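Local structure of protein-glutamate methylesterase/protein-glutamine glutaminase (Thermotoga maritima, 3SFT) at residues 84-89 against 95-100. The protein removes methyl groups from specific methylglutamate residues of chemoreceptors, and deamidates specific glutamines, through its C-terminal catalytic domain as part of bacterial chemotaxis signalling. Residues are numbered along the deposited sequence; the frame is centred on the assembly and turned at random.
Sequences FHLGLK and VFFFLD
The ring of Phe-98 lies flat over Gly-87, whose CA sits 3.7 Å from the ring centroid and 11° off its normal, a CH-pi contact. Phe-98 CG lies between the backbone N and the carbonyl carbon (chi1 71°), which folds the ring back across the neighbouring strand; any CB at Gly-87 would collide with Phe-98 CZ. The ring rim reaches Leu-88, with Phe-98 CE2 3.5 Å from Leu-88 O, and the aliphatic chain of Lys-89 runs past the ring, Lys-89 CD 3.9 Å from Phe-98 CD2. Replacing Phe-98 by an alanine is likely to uncover Gly-87 and deprive the Lys-89 chain of the ring it runs along. Six backbone hydrogen bonds join the strands in the pairs His-85/Asp-100, Gly-87/Phe-98 and Lys-89/Phe-96; Phe-98 N approaches Gly-87 O from well above the carbonyl plane, at 3.1 Å.

This close packing is on the more open face; that of Leu-86, Leu-88 and Phe-97 is buried. There Leu-86 CD1 meets Phe-97 CD1 at 3.6 Å and also touches Leu-99 CD2, while Leu-88 CD2 rests on Val-95 CG1; Val-38 of the parallel sheet and helix 112-123 close over this layer. Toward solvent, Lys-89 CE stays 4.1 Å from Phe-96 CB. Phe-84, also partly exposed, takes Leu-99 CB over one ring face. His-85 is buried and hydrogen-bonded, NE2 to Asp-103 O and ND1 to Ala-111 N, about 7 Å from the side chain of Asp-138, a predicted active-site residue. The arrangement is a two-stranded antiparallel beta hairpin, inserted in the sequence between strand 76-79 and helix 112-123 of the modified doubly wound CheB methylesterase fold.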
ATOM      1  N   PHE A  84      -3.567   5.680  13.968  1.00 30.10           N
ATOM      2  CA  PHE A  84      -2.333   6.382  13.600  1.00 29.19           C
ATOM      3  C   PHE A  84      -2.065   6.365  12.098  1.00 27.89           C
ATOM      4  O   PHE A  84      -2.533   5.481  11.381  1.00 26.12           O
ATOM      5  CB  PHE A  84      -1.107   5.721  14.255  1.00 31.35           C
ATOM      6  CG  PHE A  84      -1.144   5.667  15.757  1.00 34.41           C
ATOM      7  CD1 PHE A  84      -0.659   6.724  16.518  1.00 36.29           C
ATOM      8  CD2 PHE A  84      -1.586   4.520  16.413  1.00 35.05           C
ATOM      9  CE1 PHE A  84      -0.608   6.638  17.915  1.00 38.25           C
ATOM     10  CE2 PHE A  84      -1.542   4.424  17.806  1.00 35.82           C
ATOM     11  CZ  PHE A  84      -1.052   5.482  18.557  1.00 36.34           C
ATOM     12  N   HIS A  85      -1.319   7.362  11.632  1.00 26.72           N
ATOM     13  CA  HIS A  85      -0.893   7.426  10.237  1.00 25.80           C
ATOM     14  C   HIS A  85       0.412   6.641  10.299  1.00 25.55           C
ATOM     15  O   HIS A  85       1.175   6.780  11.262  1.00 26.65           O
ATOM     16  CB  HIS A  85      -0.590   8.861   9.805  1.00 23.50           C
ATOM     17  CG  HIS A  85      -1.807   9.665   9.473  1.00 23.25           C
ATOM     18  ND1 HIS A  85      -2.771   9.225   8.595  1.00 23.21           N
ATOM     19  CD2 HIS A  85      -2.208  10.888   9.893  1.00 23.14           C
ATOM     20  CE1 HIS A  85      -3.717  10.142   8.487  1.00 23.58           C
ATOM     21  NE2 HIS A  85      -3.400  11.159   9.265  1.00 24.89           N
ATOM     22  N   LEU A  86       0.636   5.764   9.328  1.00 23.66           N
ATOM     23  CA  LEU A  86       1.849   4.958   9.306  1.00 22.67           C
ATOM     24  C   LEU A  86       2.970   5.632   8.518  1.00 23.27           C
ATOM     25  O   LEU A  86       2.910   5.736   7.291  1.00 23.46           O
ATOM     26  CB  LEU A  86       1.550   3.579   8.720  1.00 21.76           C
ATOM     27  CG  LEU A  86       2.717   2.594   8.684  1.00 22.18           C
ATOM     28  CD1 LEU A  86       3.188   2.296  10.102  1.00 21.28           C
ATOM     29  CD2 LEU A  86       2.278   1.313   7.985  1.00 20.58           C
ATOM     30  N   GLY A  87       3.994   6.090   9.232  1.00 22.59           N
ATOM     31  CA  GLY A  87       5.111   6.732   8.574  1.00 22.12           C
ATOM     32  C   GLY A  87       6.274   5.789   8.361  1.00 22.51           C
ATOM     33  O   GLY A  87       6.269   4.661   8.853  1.00 23.91           O
ATOM     34  N   LEU A  88       7.232   6.232   7.553  1.00 22.63           N
ATOM     35  CA  LEU A  88       8.451   5.486   7.269  1.00 23.82           C
ATOM     36  C   LEU A  88       9.604   6.469   7.401  1.00 24.32           C
ATOM     37  O   LEU A  88       9.474   7.636   7.033  1.00 25.03           O
ATOM     38  CB  LEU A  88       8.447   4.889   5.858  1.00 22.09           C
ATOM     39  CG  LEU A  88       7.621   3.622   5.634  1.00 24.11           C
ATOM     40  CD1 LEU A  88       6.199   3.984   5.240  1.00 21.26           C
ATOM     41  CD2 LEU A  88       8.263   2.790   4.542  1.00 25.90           C
ATOM     42  N   LYS A  89      10.711   6.012   7.977  1.00 25.56           N
ATOM     43  CA  LYS A  89      11.881   6.863   8.157  1.00 28.34           C
ATOM     44  C   LYS A  89      13.147   6.080   7.866  1.00 27.46           C
ATOM     45  O   LYS A  89      13.244   4.891   8.186  1.00 28.00           O
ATOM     46  CB  LYS A  89      11.930   7.436   9.580  1.00 30.58           C
ATOM     47  CG  LYS A  89      11.994   6.384  10.679  1.00 35.98           C
ATOM     48  CD  LYS A  89      11.820   6.996  12.063  1.00 38.54           C
ATOM     49  CE  LYS A  89      11.687   5.913  13.122  1.00 39.92           C
ATOM     50  NZ  LYS A  89      11.333   6.477  14.452  1.00 40.55           N
ATOM     51  N   VAL A  95      15.230   1.172   6.913  1.00 25.38           N
ATOM     52  CA  VAL A  95      13.942   1.860   6.974  1.00 23.47           C
ATOM     53  C   VAL A  95      13.087   1.324   8.119  1.00 22.84           C
ATOM     54  O   VAL A  95      12.967   0.112   8.308  1.00 22.44           O
ATOM     55  CB  VAL A  95      13.175   1.753   5.636  1.00 22.97           C
ATOM     56  CG1 VAL A  95      11.846   2.500   5.729  1.00 20.60           C
ATOM     57  CG2 VAL A  95      14.017   2.343   4.510  1.00 21.88           C
ATOM     58  N   PHE A  96      12.502   2.245   8.880  1.00 20.85           N
ATOM     59  CA  PHE A  96      11.676   1.894  10.031  1.00 22.20           C
ATOM     60  C   PHE A  96      10.315   2.581   9.998  1.00 22.63           C
ATOM     61  O   PHE A  96      10.168   3.667   9.437  1.00 23.80           O
ATOM     62  CB  PHE A  96      12.397   2.295  11.332  1.00 20.69           C
ATOM     63  CG  PHE A  96      13.736   1.633  11.517  1.00 21.38           C
ATOM     64  CD1 PHE A  96      13.844   0.429  12.206  1.00 20.92           C
ATOM     65  CD2 PHE A  96      14.891   2.208  10.992  1.00 21.91           C
ATOM     66  CE1 PHE A  96      15.085  -0.200  12.369  1.00 21.55           C
ATOM     67  CE2 PHE A  96      16.137   1.585  11.149  1.00 23.59           C
ATOM     68  CZ  PHE A  96      16.229   0.376  11.842  1.00 21.16           C
ATOM     69  N   PHE A  97       9.324   1.942  10.614  1.00 22.22           N
ATOM     70  CA  PHE A  97       7.979   2.498  10.696  1.00 23.43           C
ATOM     71  C   PHE A  97       7.880   3.416  11.906  1.00 24.29           C
ATOM     72  O   PHE A  97       8.647   3.295  12.860  1.00 25.23           O
ATOM     73  CB  PHE A  97       6.939   1.392  10.927  1.00 22.76           C
ATOM     74  CG  PHE A  97       6.704   0.500   9.747  1.00 23.12           C
ATOM     75  CD1 PHE A  97       6.198   1.015   8.558  1.00 20.53           C
ATOM     76  CD2 PHE A  97       6.943  -0.865   9.840  1.00 21.03           C
ATOM     77  CE1 PHE A  97       5.929   0.180   7.478  1.00 20.48           C
ATOM     78  CE2 PHE A  97       6.678  -1.707   8.768  1.00 23.12           C
ATOM     79  CZ  PHE A  97       6.166  -1.179   7.581  1.00 22.10           C
ATOM     80  N   PHE A  98       6.925   4.330  11.861  1.00 24.90           N
ATOM     81  CA  PHE A  98       6.654   5.198  12.995  1.00 26.69           C
ATOM     82  C   PHE A  98       5.178   5.548  12.959  1.00 27.68           C
ATOM     83  O   PHE A  98       4.592   5.699  11.885  1.00 27.48           O
ATOM     84  CB  PHE A  98       7.571   6.435  13.069  1.00 26.74           C
ATOM     85  CG  PHE A  98       7.312   7.485  12.022  1.00 26.97           C
ATOM     86  CD1 PHE A  98       6.301   8.425  12.192  1.00 27.25           C
ATOM     87  CD2 PHE A  98       8.142   7.590  10.909  1.00 26.92           C
ATOM     88  CE1 PHE A  98       6.123   9.458  11.271  1.00 27.62           C
ATOM     89  CE2 PHE A  98       7.974   8.619   9.984  1.00 26.98           C
ATOM     90  CZ  PHE A  98       6.963   9.556  10.169  1.00 27.32           C
ATOM     91  N   LEU A  99       4.557   5.534  14.133  1.00 28.66           N
ATOM     92  CA  LEU A  99       3.143   5.838  14.249  1.00 30.55           C
ATOM     93  C   LEU A  99       2.950   7.316  14.539  1.00 32.73           C
ATOM     94  O   LEU A  99       3.338   7.824  15.590  1.00 34.05           O
ATOM     95  CB  LEU A  99       2.496   4.957  15.321  1.00 29.80           C
ATOM     96  CG  LEU A  99       2.557   3.455  15.015  1.00 28.97           C
ATOM     97  CD1 LEU A  99       1.898   2.658  16.125  1.00 29.25           C
ATOM     98  CD2 LEU A  99       1.879   3.169  13.681  1.00 27.52           C
ATOM     99  N   ASP A 100       2.382   8.004  13.560  1.00 34.69           N
ATOM    100  CA  ASP A 100       2.146   9.433  13.642  1.00 37.93           C
ATOM    101  C   ASP A 100       0.684   9.709  13.987  1.00 39.93           C
ATOM    102  O   ASP A 100      -0.219   9.056  13.461  1.00 39.42           O
ATOM    103  CB  ASP A 100       2.526  10.060  12.296  1.00 38.03           C
ATOM    104  CG  ASP A 100       2.363  11.557  12.275  1.00 38.31           C
ATOM    105  OD1 ASP A 100       3.321  12.272  12.637  1.00 40.39           O
ATOM    106  OD2 ASP A 100       1.276  12.012  11.875  1.00 38.25           O
TER